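Local coordinates for protein aminopentol aminotransferase (Sphingopyxis macrogoltabida, PDB 6HBS) that transfers the amino group of aminopentol (hydrolysed fumonisin B1) to pyruvate, using pyridoxal 5'-phosphate, in the degradation of fumonisin B1, at residues M126-A131 with G224-V229; V370-H373 with N377-L380. One frame throughout, in Å; residues are numbered along the deposited sequence.

From the N terminus the chain reaches interaction 1 first, where helix 118-133 meets strand 226-230. This closes a loop of 92 residues, helical and stranded in part, and ties a covering helix to the seven-stranded sheet of the large domain. Interaction 2 opens about 140 residues later and closes a turn of only three residues, holding V370-H373, at the edge of a four-stranded sheet, against N377-L380 on the way to helix 386-405. The two loops follow in series, neither crossing nor enclosing the other. Their centres are about 33 Å apart, on opposite sides of the chain's centre, so each secures a different part of the fold.

Interaction 1 (M126-A131 with G224-V229); sequences MVLARA and GALLVV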
loop_
_atom_site.group_PDB
_atom_site.type_symbol
_atom_site.label_atom_id
_atom_site.label_comp_id
_atom_site.label_asym_id
_atom_site.label_seq_id
_atom_site.Cartn_x
_atom_site.Cartn_y
_atom_site.Cartn_z
ATOM N N MET A 126 5.491 -11.446 9.256
ATOM C CA MET A 126 5.375 -11.513 10.745
ATOM C C MET A 126 4.176 -12.401 11.129
ATOM O O MET A 126 4.315 -13.336 11.936
ATOM C CB MET A 126 5.205 -10.119 11.332
ATOM C CG MET A 126 4.845 -10.112 12.799
ATOM S SD MET A 126 4.648 -8.448 13.378
ATOM C CE MET A 126 2.961 -8.128 12.864
ATOM N N VAL A 127 3.008 -12.133 10.527
ATOM C CA VAL A 127 1.789 -12.877 10.792
ATOM C C VAL A 127 1.929 -14.334 10.318
ATOM O O VAL A 127 1.585 -15.264 11.072
ATOM C CB VAL A 127 0.567 -12.161 10.195
ATOM C CG1 VAL A 127 -0.694 -13.004 10.320
ATOM C CG2 VAL A 127 0.358 -10.811 10.841
ATOM N N LEU A 128 2.451 -14.550 9.106
ATOM C CA LEU A 128 2.729 -15.883 8.582
ATOM C C LEU A 128 3.563 -16.686 9.596
ATOM O O LEU A 128 3.233 -17.830 9.875
ATOM C CB LEU A 128 3.458 -15.780 7.244
ATOM C CG LEU A 128 3.503 -17.029 6.369
ATOM C CD1 LEU A 128 3.796 -16.633 4.918
ATOM C CD2 LEU A 128 4.568 -18.022 6.806
ATOM N N ALA A 129 4.660 -16.098 10.091
ATOM C CA ALA A 129 5.591 -16.825 10.962
ATOM C C ALA A 129 4.899 -17.266 12.264
ATOM O O ALA A 129 5.133 -18.395 12.716
ATOM C CB ALA A 129 6.825 -16.006 11.226
ATOM N N ARG A 130 4.041 -16.412 12.830
ATOM C CA ARG A 130 3.286 -16.729 14.011
ATOM C C ARG A 130 2.291 -17.858 13.707
ATOM O O ARG A 130 2.197 -18.799 14.493
ATOM C CB ARG A 130 2.601 -15.474 14.551
ATOM C CG ARG A 130 3.564 -14.462 15.142
ATOM C CD ARG A 130 2.907 -13.167 15.586
ATOM N NE ARG A 130 3.847 -12.462 16.452
ATOM C CZ ARG A 130 3.806 -11.167 16.714
ATOM N NH1 ARG A 130 2.873 -10.405 16.146
ATOM N NH2 ARG A 130 4.697 -10.647 17.549
ATOM N N ALA A 131 1.566 -17.781 12.570
ATOM C CA ALA A 131 0.677 -18.876 12.134
ATOM C C ALA A 131 1.429 -20.200 11.958
ATOM O O ALA A 131 0.896 -21.260 12.319
ATOM C CB ALA A 131 -0.044 -18.531 10.855
ATOM N N GLY A 224 12.881 -24.357 14.338
ATOM C CA GLY A 224 11.671 -24.257 13.480
ATOM C C GLY A 224 11.235 -22.814 13.189
ATOM O O GLY A 224 10.311 -22.607 12.416
ATOM N N ALA A 225 11.893 -21.811 13.789
ATOM C CA ALA A 225 11.594 -20.399 13.513
ATOM C C ALA A 225 11.923 -20.105 12.052
ATOM O O ALA A 225 12.822 -20.716 11.507
ATOM C CB ALA A 225 12.406 -19.501 14.397
ATOM N N LEU A 226 11.198 -19.163 11.442
ATOM C CA LEU A 226 11.475 -18.784 10.033
ATOM C C LEU A 226 12.509 -17.671 9.980
ATOM O O LEU A 226 12.358 -16.657 10.663
ATOM C CB LEU A 226 10.186 -18.314 9.360
ATOM C CG LEU A 226 9.055 -19.330 9.292
ATOM C CD1 LEU A 226 7.922 -18.807 8.412
ATOM C CD2 LEU A 226 9.534 -20.659 8.779
ATOM N N LEU A 227 13.492 -17.842 9.086
ATOM C CA LEU A 227 14.442 -16.801 8.737
ATOM C C LEU A 227 13.838 -15.930 7.634
ATOM O O LEU A 227 13.508 -16.422 6.559
ATOM C CB LEU A 227 15.773 -17.391 8.265
ATOM C CG LEU A 227 16.834 -16.348 7.923
ATOM C CD1 LEU A 227 17.077 -15.416 9.097
ATOM C CD2 LEU A 227 18.127 -16.996 7.470
ATOM N N VAL A 228 13.709 -14.648 7.935
ATOM C CA VAL A 228 13.127 -13.675 7.032
ATOM C C VAL A 228 14.208 -12.653 6.668
ATOM O O VAL A 228 14.681 -11.907 7.531
ATOM C CB VAL A 228 11.924 -12.973 7.673
ATOM C CG1 VAL A 228 11.260 -12.055 6.656
ATOM C CG2 VAL A 228 10.914 -13.964 8.272
ATOM N N VAL A 229 14.567 -12.578 5.382
ATOM C CA VAL A 229 15.476 -11.520 4.947
ATOM C C VAL A 229 14.634 -10.380 4.382
ATOM O O VAL A 229 13.870 -10.591 3.449
ATOM C CB VAL A 229 16.505 -12.036 3.938
ATOM C CG1 VAL A 229 17.208 -10.904 3.217
ATOM C CG2 VAL A 229 17.514 -12.942 4.607
#
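L226 reaches from the start of its strand to the helix at L128 and A129, and a single methyl, CD1, makes all the close approaches. L226 CD1 lies 3.8 Å from CD2 of L128, the two leucine side chains crossing at about a right angle. The same methyl, L226 CD1, comes 4.0 Å from A129 CA and sits beside A129 CB as well, so it rests on backbone and side chain together. L226 gets there with CG anti to its carbonyl carbon (chi1 -60°) and CD1 extended beyond it. Alanine suits position 129 because its one methyl lets helix and strand come close: the CA atoms of A129 and L226 are 6.3 Å apart. Leucine opposite it supplies the length to bridge the remaining distance.

Around this first shell, A129 also packs on A191 of strand 189-194, L128 on A275 and L226 on L253. Strand 226-230 is an inner one of the mixed seven-stranded sheet characteristic of fold type I aminotransferases. L227, facing the other way, packs on A216, R217 and C220 of helix 210-223, so helices cover both faces of the sheet. G224, the first residue past that helix, takes a positive phi of 86°, where a CB would jam against the preceding carbonyl oxygen; glycine therefore fits this turn into the strand. Behind helix 118-133 lies the second subunit, whose A157 meets V127 and A131, while R130 NE bonds to K136 O of its own chain.

Backbone hydrogen bonds tie L226 to A190 and V192 of the neighbouring strand 189-194, so its polar backbone is engaged within the sheet. With no hydrogen bond between the two segments and only methyl groups and a backbone carbon meeting, the contact itself depends on apolar burial and fit.

Interaction 2 (V370-H373 with N377-L380); sequences VYVH and NMFL
M378 lays its thioether against the side chain of V372 and the backbone of H373. Its CG lies anti to the carbonyl carbon (chi1 -74°), and this torsion with the extended chi2 carries the sulfur to the neighbouring segment; the bend at chi3 (-81°) then sets the terminal methyl near H373 O. M378 SD receives a weak hydrogen bond from H373 N, 3.4 Å away, with an angle of 159° at the hydrogen. The same sulfur packs on the valine branch point, M378 SD to V372 CB 3.6 Å, with V372 CG1 also close, while M378 CE lies 3.7 Å from H373 O. Methionine suits this place because it is flexible and apolar, yet its sulfur can accept a buried N-H. With an alanine in place of M378, H373 N is likely to lose its sulfur acceptor and a gap to open beside V372.

V370 and Y371 form a short strand running parallel to strand 54-57 at the edge of a four-stranded sheet, whose other three strands come from the N-terminal part of the chain. Past the turn, F379 bonds through its backbone to Y58, and M378 packs on I347 of strand 346-349.

H373 brings its CB within 4.2 Å of M378 CG, whereas ND1 of its ring bonds to the backbone N of Y375 in the intervening turn. N377 turns its amide the other way: N377 ND2 donates to M378 O at 3.0 Å, from above the carbonyl plane, and lies over the rim of one face of the F379 ring. Its OD1 takes a hydrogen bond from NH1 of R233, a residue of the pyridoxal phosphate pocket.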
loop_
_atom_site.group_PDB
_atom_site.type_symbol
_atom_site.label_atom_id
_atom_site.label_comp_id
_atom_site.label_asym_id
_atom_site.label_seq_id
_atom_site.Cartn_x
_atom_site.Cartn_y
_atom_site.Cartn_z
ATOM N N VAL A 370 23.720 18.379 -7.888
ATOM C CA VAL A 370 23.848 17.020 -7.407
ATOM C C VAL A 370 22.998 16.907 -6.142
ATOM O O VAL A 370 23.047 17.795 -5.310
ATOM C CB VAL A 370 25.317 16.679 -7.111
ATOM C CG1 VAL A 370 25.491 15.406 -6.307
ATOM C CG2 VAL A 370 26.124 16.635 -8.396
ATOM N N TYR A 371 22.195 15.841 -6.063
ATOM C CA TYR A 371 21.416 15.549 -4.878
ATOM C C TYR A 371 22.063 14.360 -4.170
ATOM O O TYR A 371 21.925 13.228 -4.603
ATOM C CB TYR A 371 19.954 15.246 -5.233
ATOM C CG TYR A 371 18.973 15.302 -4.083
ATOM C CD1 TYR A 371 19.028 14.391 -3.032
ATOM C CD2 TYR A 371 17.965 16.258 -4.054
ATOM C CE1 TYR A 371 18.113 14.438 -1.981
ATOM C CE2 TYR A 371 17.037 16.314 -3.016
ATOM C CZ TYR A 371 17.110 15.395 -1.981
ATOM O OH TYR A 371 16.205 15.458 -0.976
ATOM N N VAL A 372 22.701 14.645 -3.039
ATOM C CA VAL A 372 23.243 13.644 -2.141
ATOM C C VAL A 372 22.675 13.903 -0.737
ATOM O O VAL A 372 22.176 14.992 -0.435
ATOM C CB VAL A 372 24.780 13.681 -2.111
ATOM C CG1 VAL A 372 25.384 13.161 -3.393
ATOM C CG2 VAL A 372 25.308 15.066 -1.759
ATOM N N HIS A 373 22.762 12.893 0.126
ATOM C CA HIS A 373 22.019 12.886 1.366
ATOM C C HIS A 373 22.970 12.780 2.541
ATOM O O HIS A 373 23.805 11.886 2.560
ATOM C CB HIS A 373 20.990 11.755 1.372
ATOM C CG HIS A 373 19.871 11.961 2.346
ATOM N ND1 HIS A 373 20.063 12.067 3.711
ATOM C CD2 HIS A 373 18.534 12.004 2.154
ATOM C CE1 HIS A 373 18.901 12.249 4.303
ATOM N NE2 HIS A 373 17.940 12.220 3.368
ATOM N N ASN A 377 21.279 6.487 3.442
ATOM C CA ASN A 377 22.074 5.909 2.387
ATOM C C ASN A 377 21.510 6.323 1.029
ATOM O O ASN A 377 20.307 6.591 0.884
ATOM C CB ASN A 377 22.200 4.384 2.435
ATOM C CG ASN A 377 20.921 3.668 2.062
ATOM O OD1 ASN A 377 20.069 3.458 2.915
ATOM N ND2 ASN A 377 20.769 3.310 0.786
ATOM N N MET A 378 22.429 6.379 0.051
ATOM C CA MET A 378 22.123 6.696 -1.326
ATOM C C MET A 378 22.049 5.420 -2.148
ATOM O O MET A 378 22.187 4.314 -1.628
ATOM C CB MET A 378 23.168 7.691 -1.842
ATOM C CG MET A 378 22.899 9.040 -1.253
ATOM S SD MET A 378 24.292 10.174 -1.340
ATOM C CE MET A 378 25.241 9.613 0.069
ATOM N N PHE A 379 21.760 5.592 -3.436
ATOM C CA PHE A 379 21.559 4.520 -4.363
ATOM C C PHE A 379 22.110 4.913 -5.739
ATOM O O PHE A 379 21.985 6.065 -6.155
ATOM C CB PHE A 379 20.067 4.231 -4.554
ATOM C CG PHE A 379 19.295 3.822 -3.323
ATOM C CD1 PHE A 379 18.845 4.760 -2.410
ATOM C CD2 PHE A 379 19.059 2.481 -3.062
ATOM C CE1 PHE A 379 18.110 4.361 -1.303
ATOM C CE2 PHE A 379 18.340 2.083 -1.942
ATOM C CZ PHE A 379 17.839 3.025 -1.088
ATOM N N LEU A 380 22.675 3.930 -6.435
ATOM C CA LEU A 380 23.009 4.065 -7.850
ATOM C C LEU A 380 21.931 3.377 -8.691
ATOM O O LEU A 380 21.397 2.337 -8.318
ATOM C CB LEU A 380 24.386 3.458 -8.141
ATOM C CG LEU A 380 25.567 4.422 -8.048
ATOM C CD1 LEU A 380 25.527 5.470 -9.137
ATOM C CD2 LEU A 380 25.653 5.069 -6.675
#